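Long-range contact in GST N-terminal domain-containing protein (Pseudomonas syringae pv. tomato, PDB 3IC8), which is of unknown function but resembles glutathione S-transferases and may bind glutathione: residues 101-106 with 185-190. Sequence-based numbering, arbitrary orientation.
Sequences VLFLHA and VAHTLW
Thr188 points toward helix 88-110 and packs on Leu102, Phe103 and Ala106, and these four residues carry most of the contact. Its methyl CG2 sits against the backbone of the facing helix, 3.6 Å from Phe103 CA. The same methyl lies near the plane of the Phe103 ring, at its edge. On the other branch, Thr188 OG1 is 3.9 Å from Leu102 CG. Ala106 CB lies 3.4 Å from the carbonyl oxygen Thr188 O and also touches Thr188 CB, at 3.8 Å. The backbones are nearest at Phe103 and Thr188, whose CA atoms lie 5.0 Å apart.

Chi1 of Thr188 (84°) puts OG1 between the backbone N and the carbonyl carbon. From there Thr188 OG1 donates to Val185 O at 3.2 Å. This bond holds the hydroxyl on its own helix. The same rotamer sets CG2 anti to the carbonyl carbon, against Phe103. Beside it, Leu102 CD2 meets Val185 CG1 in apolar packing. On the other flank, the Phe103 and His187 side chains run side by side, pointing the same way. Their rings meet obliquely, with planes at 36° and Phe103 CE1 4.2 Å from His187 CD2. His187 NE2 makes a weak hydrogen bond to Phe14 O.

The two segments run nearly parallel, at 6° and 8.7 Å between axes. They join helices 88-110 and 180-193 within the all-helical part of the GST fold. Leu102 reaches Phe159 of helix 149-167, while Val185 packs on Trp211 of helix 206-216. His187 leans on helix 16-25, which follows strand 4-8 of the thioredoxin-like domain.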
ATOM      1  N   VAL A 101     -16.622 -16.308  21.089  1.00 23.67           N
ATOM      2  CA  VAL A 101     -17.209 -15.088  21.602  1.00 23.17           C
ATOM      3  C   VAL A 101     -17.122 -13.915  20.659  1.00 23.63           C
ATOM      4  O   VAL A 101     -18.076 -13.237  20.422  1.00 23.57           O
ATOM      5  CB  VAL A 101     -16.505 -14.667  22.907  1.00 23.28           C
ATOM      6  CG1 VAL A 101     -16.799 -13.279  23.263  1.00 22.56           C
ATOM      7  CG2 VAL A 101     -16.890 -15.526  24.008  1.00 21.59           C
ATOM      8  N   LEU A 102     -15.947 -13.662  20.145  1.00 24.06           N
ATOM      9  CA  LEU A 102     -15.743 -12.556  19.248  1.00 24.32           C
ATOM     10  C   LEU A 102     -16.463 -12.668  17.927  1.00 24.40           C
ATOM     11  O   LEU A 102     -16.991 -11.717  17.435  1.00 24.23           O
ATOM     12  CB  LEU A 102     -14.258 -12.340  19.027  1.00 24.40           C
ATOM     13  CG  LEU A 102     -13.790 -10.926  18.786  1.00 24.43           C
ATOM     14  CD1 LEU A 102     -14.293  -9.963  19.791  1.00 22.97           C
ATOM     15  CD2 LEU A 102     -12.342 -10.920  18.751  1.00 25.25           C
ATOM     16  N   PHE A 103     -16.440 -13.860  17.367  1.00 24.31           N
ATOM     17  CA  PHE A 103     -17.082 -14.182  16.127  1.00 24.02           C
ATOM     18  C   PHE A 103     -18.573 -14.015  16.231  1.00 24.33           C
ATOM     19  O   PHE A 103     -19.193 -13.561  15.328  1.00 23.83           O
ATOM     20  CB  PHE A 103     -16.741 -15.620  15.761  1.00 24.13           C
ATOM     21  CG  PHE A 103     -17.401 -16.117  14.516  1.00 23.59           C
ATOM     22  CD1 PHE A 103     -16.811 -15.976  13.312  1.00 23.47           C
ATOM     23  CD2 PHE A 103     -18.592 -16.755  14.566  1.00 24.56           C
ATOM     24  CE1 PHE A 103     -17.398 -16.423  12.210  1.00 25.58           C
ATOM     25  CE2 PHE A 103     -19.176 -17.198  13.445  1.00 24.85           C
ATOM     26  CZ  PHE A 103     -18.576 -17.037  12.276  1.00 25.01           C
ATOM     27  N   LEU A 104     -19.128 -14.415  17.349  1.00 23.85           N
ATOM     28  CA  LEU A 104     -20.522 -14.293  17.578  1.00 24.70           C
ATOM     29  C   LEU A 104     -20.988 -12.868  17.606  1.00 24.62           C
ATOM     30  O   LEU A 104     -21.977 -12.550  17.034  1.00 25.47           O
ATOM     31  CB  LEU A 104     -20.873 -14.971  18.874  1.00 24.96           C
ATOM     32  CG  LEU A 104     -22.322 -14.942  19.277  1.00 26.36           C
ATOM     33  CD1 LEU A 104     -23.174 -15.335  18.125  1.00 28.32           C
ATOM     34  CD2 LEU A 104     -22.500 -15.901  20.347  1.00 25.62           C
ATOM     35  N   HIS A 105     -20.255 -12.004  18.259  1.00 24.09           N
ATOM     36  CA  HIS A 105     -20.577 -10.608  18.252  1.00 23.85           C
ATOM     37  C   HIS A 105     -20.489 -10.024  16.871  1.00 23.74           C
ATOM     38  O   HIS A 105     -21.323  -9.278  16.472  1.00 24.03           O
ATOM     39  CB  HIS A 105     -19.608  -9.862  19.137  1.00 23.18           C
ATOM     40  CG  HIS A 105     -19.784 -10.139  20.581  1.00 23.41           C
ATOM     41  ND1 HIS A 105     -20.309  -9.225  21.452  1.00 24.93           N
ATOM     42  CD2 HIS A 105     -19.529 -11.240  21.305  1.00 22.38           C
ATOM     43  CE1 HIS A 105     -20.373  -9.749  22.652  1.00 23.05           C
ATOM     44  NE2 HIS A 105     -19.904 -10.972  22.588  1.00 24.20           N
ATOM     45  N   ALA A 106     -19.456 -10.352  16.137  1.00 23.42           N
ATOM     46  CA  ALA A 106     -19.276  -9.758  14.836  1.00 23.79           C
ATOM     47  C   ALA A 106     -20.390 -10.081  13.860  1.00 23.54           C
ATOM     48  O   ALA A 106     -20.830  -9.240  13.152  1.00 23.14           O
ATOM     49  CB  ALA A 106     -17.948 -10.134  14.279  1.00 23.30           C
ATOM     50  N   VAL A 185      -8.923 -13.680  15.029  1.00 24.34           N
ATOM     51  CA  VAL A 185      -9.413 -12.354  15.279  1.00 23.06           C
ATOM     52  C   VAL A 185      -9.727 -11.577  14.016  1.00 23.13           C
ATOM     53  O   VAL A 185     -10.701 -10.894  13.934  1.00 22.81           O
ATOM     54  CB  VAL A 185      -8.499 -11.562  16.187  1.00 22.97           C
ATOM     55  CG1 VAL A 185      -9.007 -10.181  16.321  1.00 22.10           C
ATOM     56  CG2 VAL A 185      -8.445 -12.192  17.521  1.00 19.75           C
ATOM     57  N   ALA A 186      -8.875 -11.687  13.033  1.00 23.04           N
ATOM     58  CA  ALA A 186      -9.074 -11.004  11.780  1.00 22.95           C
ATOM     59  C   ALA A 186     -10.317 -11.457  11.057  1.00 23.13           C
ATOM     60  O   ALA A 186     -10.969 -10.686  10.456  1.00 23.40           O
ATOM     61  CB  ALA A 186      -7.892 -11.145  10.919  1.00 22.53           C
ATOM     62  N   HIS A 187     -10.644 -12.721  11.154  1.00 23.21           N
ATOM     63  CA  HIS A 187     -11.792 -13.233  10.473  1.00 23.59           C
ATOM     64  C   HIS A 187     -13.036 -12.547  10.952  1.00 24.30           C
ATOM     65  O   HIS A 187     -13.868 -12.218  10.162  1.00 24.26           O
ATOM     66  CB  HIS A 187     -11.916 -14.721  10.727  1.00 24.06           C
ATOM     67  CG  HIS A 187     -12.984 -15.392   9.940  1.00 23.03           C
ATOM     68  ND1 HIS A 187     -13.343 -14.991   8.683  1.00 24.78           N
ATOM     69  CD2 HIS A 187     -13.752 -16.459  10.226  1.00 22.96           C
ATOM     70  CE1 HIS A 187     -14.288 -15.780   8.227  1.00 23.72           C
ATOM     71  NE2 HIS A 187     -14.556 -16.678   9.145  1.00 23.04           N
ATOM     72  N   THR A 188     -13.165 -12.311  12.246  1.00 23.98           N
ATOM     73  CA  THR A 188     -14.355 -11.659  12.759  1.00 23.38           C
ATOM     74  C   THR A 188     -14.529 -10.256  12.224  1.00 23.83           C
ATOM     75  O   THR A 188     -15.590  -9.858  11.884  1.00 24.43           O
ATOM     76  CB  THR A 188     -14.461 -11.679  14.336  1.00 23.24           C
ATOM     77  OG1 THR A 188     -13.735 -10.608  14.923  1.00 21.66           O
ATOM     78  CG2 THR A 188     -13.978 -12.932  14.895  1.00 20.77           C
ATOM     79  N   LEU A 189     -13.446  -9.518  12.151  1.00 23.96           N
ATOM     80  CA  LEU A 189     -13.438  -8.162  11.659  1.00 24.73           C
ATOM     81  C   LEU A 189     -13.767  -8.038  10.189  1.00 25.06           C
ATOM     82  O   LEU A 189     -14.234  -7.044   9.740  1.00 24.65           O
ATOM     83  CB  LEU A 189     -12.114  -7.521  11.952  1.00 24.66           C
ATOM     84  CG  LEU A 189     -11.793  -7.563  13.415  1.00 24.67           C
ATOM     85  CD1 LEU A 189     -10.657  -6.708  13.676  1.00 24.63           C
ATOM     86  CD2 LEU A 189     -12.944  -7.133  14.225  1.00 24.89           C
ATOM     87  N   TRP A 190     -13.475  -9.082   9.456  1.00 24.94           N
ATOM     88  CA  TRP A 190     -13.687  -9.144   8.046  1.00 25.43           C
ATOM     89  C   TRP A 190     -15.172  -9.022   7.752  1.00 25.68           C
ATOM     90  O   TRP A 190     -15.562  -8.424   6.789  1.00 25.80           O
ATOM     91  CB  TRP A 190     -13.076 -10.431   7.522  1.00 25.15           C
ATOM     92  CG  TRP A 190     -13.390 -10.780   6.161  1.00 24.85           C
ATOM     93  CD1 TRP A 190     -14.095 -11.823   5.756  1.00 23.92           C
ATOM     94  CD2 TRP A 190     -12.972 -10.100   5.000  1.00 25.80           C
ATOM     95  NE1 TRP A 190     -14.174 -11.851   4.415  1.00 25.31           N
ATOM     96  CE2 TRP A 190     -13.484 -10.791   3.921  1.00 23.98           C
ATOM     97  CE3 TRP A 190     -12.222  -8.956   4.772  1.00 26.60           C
ATOM     98  CZ2 TRP A 190     -13.287 -10.387   2.639  1.00 25.40           C
ATOM     99  CZ3 TRP A 190     -12.019  -8.563   3.501  1.00 27.00           C
ATOM    100  CH2 TRP A 190     -12.549  -9.270   2.445  1.00 26.26           C
TER